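Local coordinates for 433aa long hypothetical phosphoribosylglycinamide formyl transferase (Pyrococcus horikoshii, PDB 2DWC), which is probably an ATP-grasp protein with a Rossmann-like N-terminal region and a PurT-type C-terminal region, and holds ADP in this crystal, at residues B[215-218]-B[224-227]; B[357-362]-B[385-390]. All coordinates share one frame; numbering follows the deposited sequence.

Interaction 1: B[215-218]-B[224-227]; sequences AVRH and EIVT
His218 and Val226 form a hydrogen-bonded antiparallel pair near the turn of a beta hairpin, and both of their mutual backbone bonds are short and straight: His218 N to Val226 O is 2.9 Å and Val226 N to His218 O is 2.8 Å, the latter with 169° at the hydrogen. Their side chains meet on one face of the sheet, where Val226 CG2 sits over the His218 ring in a CH-pi contact, 3.4 Å from CE1 and displaced toward that rim. The imidazole can lie there because CG is tucked between backbone N and carbonyl carbon (chi1 61°), and a hydrogen bond between NE2 and Thr228 OG1 helps fix its rotation.

On the other face Arg217 and Thr227 make the adjoining non-hydrogen-bonded pair, with CA atoms 4.4 Å apart. Arg217 CG rests 3.6 Å from Thr227 OG1; beyond it the chain bends at chi3 (55°), carrying the guanidinium across Ile225, whose CG2 lies over one face, 3.7 Å from NH2. A water in the guanidinium plane joins NH1 to Thr227 OG1, while NE is bonded to Gly272 O.

The hairpin of strands 209-219 and 225-238 is thus closed by pairing, with helix 253-270 packed against Ala215, Arg217 and Thr227, and strand 334-337 reaching His218 and Val226 through Arg335.

Interaction 2: B[357-362]-B[385-390]; sequences PRFRGL and RRLGIA. With SO4 (sulfate ion), chain F.
Leu387 carries the whole apolar contact, touching Phe359 chiefly through CB and Pro357 through CD1, which also nears the ring edge. The CB lies in the plane of the phenyl ring, at the edge, 3.9 Å from Phe359 CE2 and 4.0 Å from CZ, so the leucine abuts the rim of the ring and does not stack on it. Leu387 CG stands anti to its carbonyl carbon (chi1 -62°), a turn that sends CD1 onward to Pro357 CB at 4.0 Å. Three buried side chains thus pack together with no hydrogen bond between the segments, and the modest 122 Å² of surface they bury fits a contact made by side chains alone, the nearest CA atoms being 8.6 Å apart.

The polar interactions lie outside the contact itself; at the start of 385-390, Arg385 presents one edge of its guanidinium to a sulfate ion, probably a component of the crystallisation solution: NE donates to O4 and NH2 to O3, both at 2.9 Å and both nearly straight. Tyr382 OH and Lys378 NZ also bind the ion, while Arg385 NH1 turns to Glu380 O.

In the backbone, two residues, Leu387 and Gly388, sit opposite the single Ile348, forming a classic bulge where strand 386-393 pairs with 343-349. Strand 358-360 belongs to another sheet, beside 412-414 and continued by an antiparallel strand of the second subunit; Leu413 of strand 412-414 touches both Phe359 and Leu387, so the contact packs one sheet against the other.

Interactions 1 and 2 illustrate two ways in which strands meet: neighbours paired through their backbones in 215-218 with 224-227, and strands of separate sheets joined only by side chains in 357-362 with 385-390. Their centres lie 35 Å apart, on opposite sides of the chain's centre, and their nearest atoms about 18 Å, so neither touches the other. The mixed sheet nevertheless runs from interaction 1 to the 385-390 side of interaction 2: 209-219 pairs with 225-238, then come 241-247, 343-349 and 386-393. Interaction 1 belongs to the ATP-grasp part of the chain and interaction 2 to the PurT-type C-terminal part. Neither includes an ADP-pocket residue, although Gln237 of that pocket lies on strand 225-238, farther along from interaction 1.

Interaction 1: B[215-218]-B[224-227]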
ATOM      1  N   ALA B 215      -5.774   8.451 -18.109  1.00 20.60           N
ATOM      2  CA  ALA B 215      -7.034   7.825 -18.553  1.00 19.01           C
ATOM      3  C   ALA B 215      -6.966   6.291 -18.414  1.00 16.93           C
ATOM      4  O   ALA B 215      -5.963   5.668 -18.764  1.00 21.03           O
ATOM      5  CB  ALA B 215      -7.297   8.185 -20.016  1.00 20.74           C
ATOM      6  N   VAL B 216      -8.005   5.691 -17.863  1.00 15.37           N
ATOM      7  CA  VAL B 216      -8.007   4.227 -17.744  1.00 17.42           C
ATOM      8  C   VAL B 216      -9.200   3.607 -18.441  1.00 20.12           C
ATOM      9  O   VAL B 216     -10.351   3.996 -18.201  1.00 18.68           O
ATOM     10  CB  VAL B 216      -7.940   3.780 -16.220  1.00 20.69           C
ATOM     11  CG1 VAL B 216      -9.108   4.354 -15.392  1.00 17.70           C
ATOM     12  CG2 VAL B 216      -7.974   2.244 -16.106  1.00 17.94           C
ATOM     13  N   ARG B 217      -8.913   2.642 -19.336  1.00 17.65           N
ATOM     14  CA  ARG B 217      -9.940   1.896 -20.066  1.00 17.69           C
ATOM     15  C   ARG B 217     -10.237   0.646 -19.261  1.00 22.82           C
ATOM     16  O   ARG B 217      -9.339  -0.103 -18.924  1.00 18.94           O
ATOM     17  CB  ARG B 217      -9.428   1.511 -21.456  1.00 18.28           C
ATOM     18  CG  ARG B 217      -9.489   2.723 -22.454  1.00 18.46           C
ATOM     19  CD  ARG B 217      -8.868   2.433 -23.816  1.00 17.30           C
ATOM     20  NE  ARG B 217      -9.497   1.243 -24.385  1.00 18.98           N
ATOM     21  CZ  ARG B 217     -10.597   1.258 -25.129  1.00 26.98           C
ATOM     22  NH1 ARG B 217     -11.203   2.415 -25.413  1.00 20.79           N
ATOM     23  NH2 ARG B 217     -11.072   0.127 -25.603  1.00 20.51           N
ATOM     24  N   HIS B 218     -11.503   0.376 -18.986  1.00 15.00           N
ATOM     25  CA  HIS B 218     -11.828  -0.791 -18.148  1.00 16.74           C
ATOM     26  C   HIS B 218     -13.297  -1.139 -18.389  1.00 17.13           C
ATOM     27  O   HIS B 218     -14.014  -0.369 -19.026  1.00 22.39           O
ATOM     28  CB  HIS B 218     -11.635  -0.395 -16.660  1.00 19.59           C
ATOM     29  CG  HIS B 218     -12.538   0.734 -16.228  1.00 18.89           C
ATOM     30  ND1 HIS B 218     -13.766   0.531 -15.632  1.00 20.63           N
ATOM     31  CD2 HIS B 218     -12.373   2.076 -16.297  1.00 17.08           C
ATOM     32  CE1 HIS B 218     -14.310   1.703 -15.336  1.00 18.85           C
ATOM     33  NE2 HIS B 218     -13.483   2.656 -15.728  1.00 20.63           N
ATOM     34  N   GLU B 224     -19.361  -3.586 -20.677  1.00 21.32           N
ATOM     35  CA  GLU B 224     -18.806  -2.845 -21.820  1.00 23.89           C
ATOM     36  C   GLU B 224     -17.595  -2.057 -21.377  1.00 19.54           C
ATOM     37  O   GLU B 224     -17.436  -1.762 -20.210  1.00 23.96           O
ATOM     38  CB  GLU B 224     -19.835  -1.885 -22.383  1.00 36.70           C
ATOM     39  CG  GLU B 224     -21.024  -2.654 -22.859  1.00 40.04           C
ATOM     40  CD  GLU B 224     -22.119  -1.766 -23.364  1.00 54.47           C
ATOM     41  OE1 GLU B 224     -22.192  -0.589 -22.924  1.00 56.51           O
ATOM     42  OE2 GLU B 224     -22.906  -2.272 -24.194  1.00 62.38           O
ATOM     43  N   ILE B 225     -16.766  -1.680 -22.328  1.00 18.64           N
ATOM     44  CA  ILE B 225     -15.591  -0.912 -21.971  1.00 18.22           C
ATOM     45  C   ILE B 225     -15.871   0.584 -21.890  1.00 24.43           C
ATOM     46  O   ILE B 225     -16.534   1.160 -22.775  1.00 23.47           O
ATOM     47  CB  ILE B 225     -14.472  -1.185 -22.970  1.00 18.60           C
ATOM     48  CG1 ILE B 225     -14.153  -2.680 -22.940  1.00 17.25           C
ATOM     49  CG2 ILE B 225     -13.238  -0.303 -22.652  1.00 24.01           C
ATOM     50  CD1 ILE B 225     -13.182  -3.071 -24.027  1.00 25.24           C
ATOM     51  N   VAL B 226     -15.429   1.199 -20.795  1.00 16.08           N
ATOM     52  CA  VAL B 226     -15.553   2.654 -20.632  1.00 18.76           C
ATOM     53  C   VAL B 226     -14.184   3.248 -20.301  1.00 22.28           C
ATOM     54  O   VAL B 226     -13.224   2.507 -20.028  1.00 19.65           O
ATOM     55  CB  VAL B 226     -16.552   3.033 -19.492  1.00 20.14           C
ATOM     56  CG1 VAL B 226     -17.926   2.543 -19.840  1.00 24.16           C
ATOM     57  CG2 VAL B 226     -16.124   2.415 -18.176  1.00 20.96           C
ATOM     58  N   THR B 227     -14.075   4.578 -20.334  1.00 18.32           N
ATOM     59  CA  THR B 227     -12.804   5.219 -20.023  1.00 19.46           C
ATOM     60  C   THR B 227     -13.070   6.221 -18.888  1.00 25.06           C
ATOM     61  O   THR B 227     -14.010   7.030 -18.965  1.00 21.29           O
ATOM     62  CB  THR B 227     -12.267   5.958 -21.270  1.00 17.74           C
ATOM     63  OG1 THR B 227     -12.285   5.062 -22.391  1.00 19.95           O
ATOM     64  CG2 THR B 227     -10.831   6.485 -21.013  1.00 20.28           C
TER
HETATM   65  O   HOH W   1     -10.807   5.047 -24.622  1.00 20.55           O

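Interaction 2: B[357-362]-B[385-390]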
ATOM      1  N   PRO B 357      22.951   0.715  -1.607  1.00 17.78           N
ATOM      2  CA  PRO B 357      22.691   2.126  -1.254  1.00 14.80           C
ATOM      3  C   PRO B 357      22.190   2.309   0.167  1.00 17.72           C
ATOM      4  O   PRO B 357      21.573   1.377   0.768  1.00 18.66           O
ATOM      5  CB  PRO B 357      21.620   2.559  -2.279  1.00 14.90           C
ATOM      6  CG  PRO B 357      21.860   1.582  -3.480  1.00 19.46           C
ATOM      7  CD  PRO B 357      22.130   0.267  -2.755  1.00 18.54           C
ATOM      8  N   ARG B 358      22.465   3.486   0.756  1.00 14.75           N
ATOM      9  CA  ARG B 358      21.954   3.747   2.094  1.00 16.07           C
ATOM     10  C   ARG B 358      21.538   5.228   2.069  1.00 18.67           C
ATOM     11  O   ARG B 358      22.073   6.047   1.283  1.00 20.12           O
ATOM     12  CB  ARG B 358      22.974   3.428   3.215  1.00 25.61           C
ATOM     13  CG  ARG B 358      24.355   3.831   3.067  1.00 35.67           C
ATOM     14  CD  ARG B 358      25.075   3.363   4.356  1.00 32.71           C
ATOM     15  NE  ARG B 358      25.477   1.962   4.314  1.00 25.73           N
ATOM     16  CZ  ARG B 358      25.765   1.216   5.386  1.00 26.66           C
ATOM     17  NH1 ARG B 358      25.684   1.731   6.617  1.00 25.87           N
ATOM     18  NH2 ARG B 358      26.164  -0.046   5.250  1.00 25.62           N
ATOM     19  N   PHE B 359      20.547   5.537   2.884  1.00 17.21           N
ATOM     20  CA  PHE B 359      19.950   6.865   2.879  1.00 16.81           C
ATOM     21  C   PHE B 359      20.002   7.445   4.258  1.00 19.89           C
ATOM     22  O   PHE B 359      19.627   6.774   5.223  1.00 18.39           O
ATOM     23  CB  PHE B 359      18.478   6.723   2.481  1.00 16.92           C
ATOM     24  CG  PHE B 359      18.257   5.976   1.212  1.00 18.91           C
ATOM     25  CD1 PHE B 359      18.143   4.580   1.204  1.00 15.68           C
ATOM     26  CD2 PHE B 359      18.224   6.665  -0.001  1.00 22.01           C
ATOM     27  CE1 PHE B 359      18.002   3.897   0.002  1.00 17.63           C
ATOM     28  CE2 PHE B 359      18.091   5.974  -1.207  1.00 22.48           C
ATOM     29  CZ  PHE B 359      17.983   4.566  -1.182  1.00 18.07           C
ATOM     30  N   ARG B 360      20.442   8.692   4.398  1.00 15.96           N
ATOM     31  CA  ARG B 360      20.409   9.259   5.748  1.00 17.33           C
ATOM     32  C   ARG B 360      19.684  10.593   5.730  1.00 16.61           C
ATOM     33  O   ARG B 360      19.306  11.088   4.688  1.00 19.25           O
ATOM     34  CB  ARG B 360      21.805   9.409   6.364  1.00 19.30           C
ATOM     35  CG  ARG B 360      22.659  10.480   5.720  1.00 28.78           C
ATOM     36  CD  ARG B 360      23.984  10.598   6.494  1.00 44.33           C
ATOM     37  NE  ARG B 360      24.792  11.673   5.922  1.00 34.32           N
ATOM     38  CZ  ARG B 360      26.059  11.938   6.244  1.00 43.53           C
ATOM     39  NH1 ARG B 360      26.712  11.205   7.156  1.00 32.30           N
ATOM     40  NH2 ARG B 360      26.677  12.944   5.628  1.00 34.97           N
ATOM     41  N   GLY B 361      19.522  11.168   6.906  1.00 18.50           N
ATOM     42  CA  GLY B 361      18.752  12.409   7.004  1.00 16.84           C
ATOM     43  C   GLY B 361      17.319  12.110   7.391  1.00 21.18           C
ATOM     44  O   GLY B 361      16.467  13.020   7.418  1.00 18.64           O
ATOM     45  N   LEU B 362      17.030  10.848   7.777  1.00 16.23           N
ATOM     46  CA  LEU B 362      15.654  10.451   8.096  1.00 15.44           C
ATOM     47  C   LEU B 362      15.050  11.021   9.362  1.00 17.09           C
ATOM     48  O   LEU B 362      13.837  11.121   9.457  1.00 18.65           O
ATOM     49  CB  LEU B 362      15.521   8.879   8.119  1.00 16.33           C
ATOM     50  CG  LEU B 362      16.012   8.247   6.810  1.00 19.57           C
ATOM     51  CD1 LEU B 362      15.958   6.678   6.945  1.00 18.14           C
ATOM     52  CD2 LEU B 362      15.146   8.742   5.620  1.00 18.27           C
ATOM     53  N   ARG B 385      20.269   7.421 -11.256  1.00 34.71           N
ATOM     54  CA  ARG B 385      19.217   6.409 -11.025  1.00 35.79           C
ATOM     55  C   ARG B 385      18.218   6.888  -9.965  1.00 27.97           C
ATOM     56  O   ARG B 385      18.617   7.408  -8.938  1.00 23.74           O
ATOM     57  CB  ARG B 385      19.829   5.076 -10.559  1.00 29.27           C
ATOM     58  CG  ARG B 385      18.844   3.879 -10.592  1.00 28.08           C
ATOM     59  CD  ARG B 385      19.491   2.539 -10.200  1.00 23.89           C
ATOM     60  NE  ARG B 385      18.808   1.496 -10.986  1.00 31.41           N
ATOM     61  CZ  ARG B 385      19.136   0.211 -10.987  1.00 32.55           C
ATOM     62  NH1 ARG B 385      20.143  -0.224 -10.233  1.00 35.17           N
ATOM     63  NH2 ARG B 385      18.465  -0.635 -11.766  1.00 32.28           N
ATOM     64  N   ARG B 386      16.919   6.699 -10.205  1.00 26.56           N
ATOM     65  CA  ARG B 386      15.935   7.106  -9.210  1.00 22.82           C
ATOM     66  C   ARG B 386      15.868   5.988  -8.169  1.00 18.72           C
ATOM     67  O   ARG B 386      15.533   4.842  -8.513  1.00 19.37           O
ATOM     68  CB  ARG B 386      14.563   7.227  -9.848  1.00 21.83           C
ATOM     69  CG  ARG B 386      13.587   7.945  -8.975  1.00 29.23           C
ATOM     70  CD  ARG B 386      12.264   8.070  -9.747  1.00 39.86           C
ATOM     71  NE  ARG B 386      12.431   8.946 -10.908  1.00 40.59           N
ATOM     72  CZ  ARG B 386      11.844   8.755 -12.089  1.00 49.82           C
ATOM     73  NH1 ARG B 386      11.049   7.713 -12.285  1.00 43.34           N
ATOM     74  NH2 ARG B 386      12.048   9.621 -13.076  1.00 52.05           N
ATOM     75  N   LEU B 387      16.167   6.327  -6.919  1.00 16.78           N
ATOM     76  CA  LEU B 387      16.172   5.346  -5.826  1.00 14.82           C
ATOM     77  C   LEU B 387      14.957   5.425  -4.927  1.00 14.55           C
ATOM     78  O   LEU B 387      14.713   4.505  -4.112  1.00 15.38           O
ATOM     79  CB  LEU B 387      17.447   5.517  -4.982  1.00 17.81           C
ATOM     80  CG  LEU B 387      18.728   5.264  -5.780  1.00 22.60           C
ATOM     81  CD1 LEU B 387      19.928   5.254  -4.784  1.00 27.21           C
ATOM     82  CD2 LEU B 387      18.617   3.910  -6.537  1.00 17.76           C
ATOM     83  N   GLY B 388      14.175   6.507  -5.043  1.00 17.80           N
ATOM     84  CA  GLY B 388      12.982   6.595  -4.202  1.00 18.96           C
ATOM     85  C   GLY B 388      12.223   7.867  -4.495  1.00 18.40           C
ATOM     86  O   GLY B 388      12.556   8.569  -5.459  1.00 17.84           O
ATOM     87  N   ILE B 389      11.196   8.154  -3.703  1.00 16.84           N
ATOM     88  CA  ILE B 389      10.455   9.410  -3.873  1.00 16.91           C
ATOM     89  C   ILE B 389       9.984   9.925  -2.525  1.00 18.52           C
ATOM     90  O   ILE B 389       9.756   9.150  -1.596  1.00 17.49           O
ATOM     91  CB  ILE B 389       9.128   9.287  -4.709  1.00 17.62           C
ATOM     92  CG1 ILE B 389       8.281   8.101  -4.186  1.00 19.65           C
ATOM     93  CG2 ILE B 389       9.435   9.236  -6.193  1.00 24.28           C
ATOM     94  CD1 ILE B 389       6.826   8.187  -4.629  1.00 27.86           C
ATOM     95  N   ALA B 390       9.853  11.245  -2.420  1.00 18.31           N
ATOM     96  CA  ALA B 390       9.217  11.828  -1.252  1.00 16.60           C
ATOM     97  C   ALA B 390       7.764  12.079  -1.734  1.00 21.04           C
ATOM     98  O   ALA B 390       7.544  12.472  -2.891  1.00 19.95           O
ATOM     99  CB  ALA B 390       9.887  13.194  -0.878  1.00 21.13           C
TER
HETATM  100  S   SO4 F 601      16.372   1.641 -13.728  1.00 39.75           S
HETATM  101  O1  SO4 F 601      17.571   2.279 -14.367  1.00 59.54           O
HETATM  102  O2  SO4 F 601      15.149   2.043 -14.499  1.00 47.80           O
HETATM  103  O3  SO4 F 601      16.533   0.150 -13.755  1.00 44.14           O
HETATM  104  O4  SO4 F 601      16.272   2.106 -12.307  1.00 37.08           O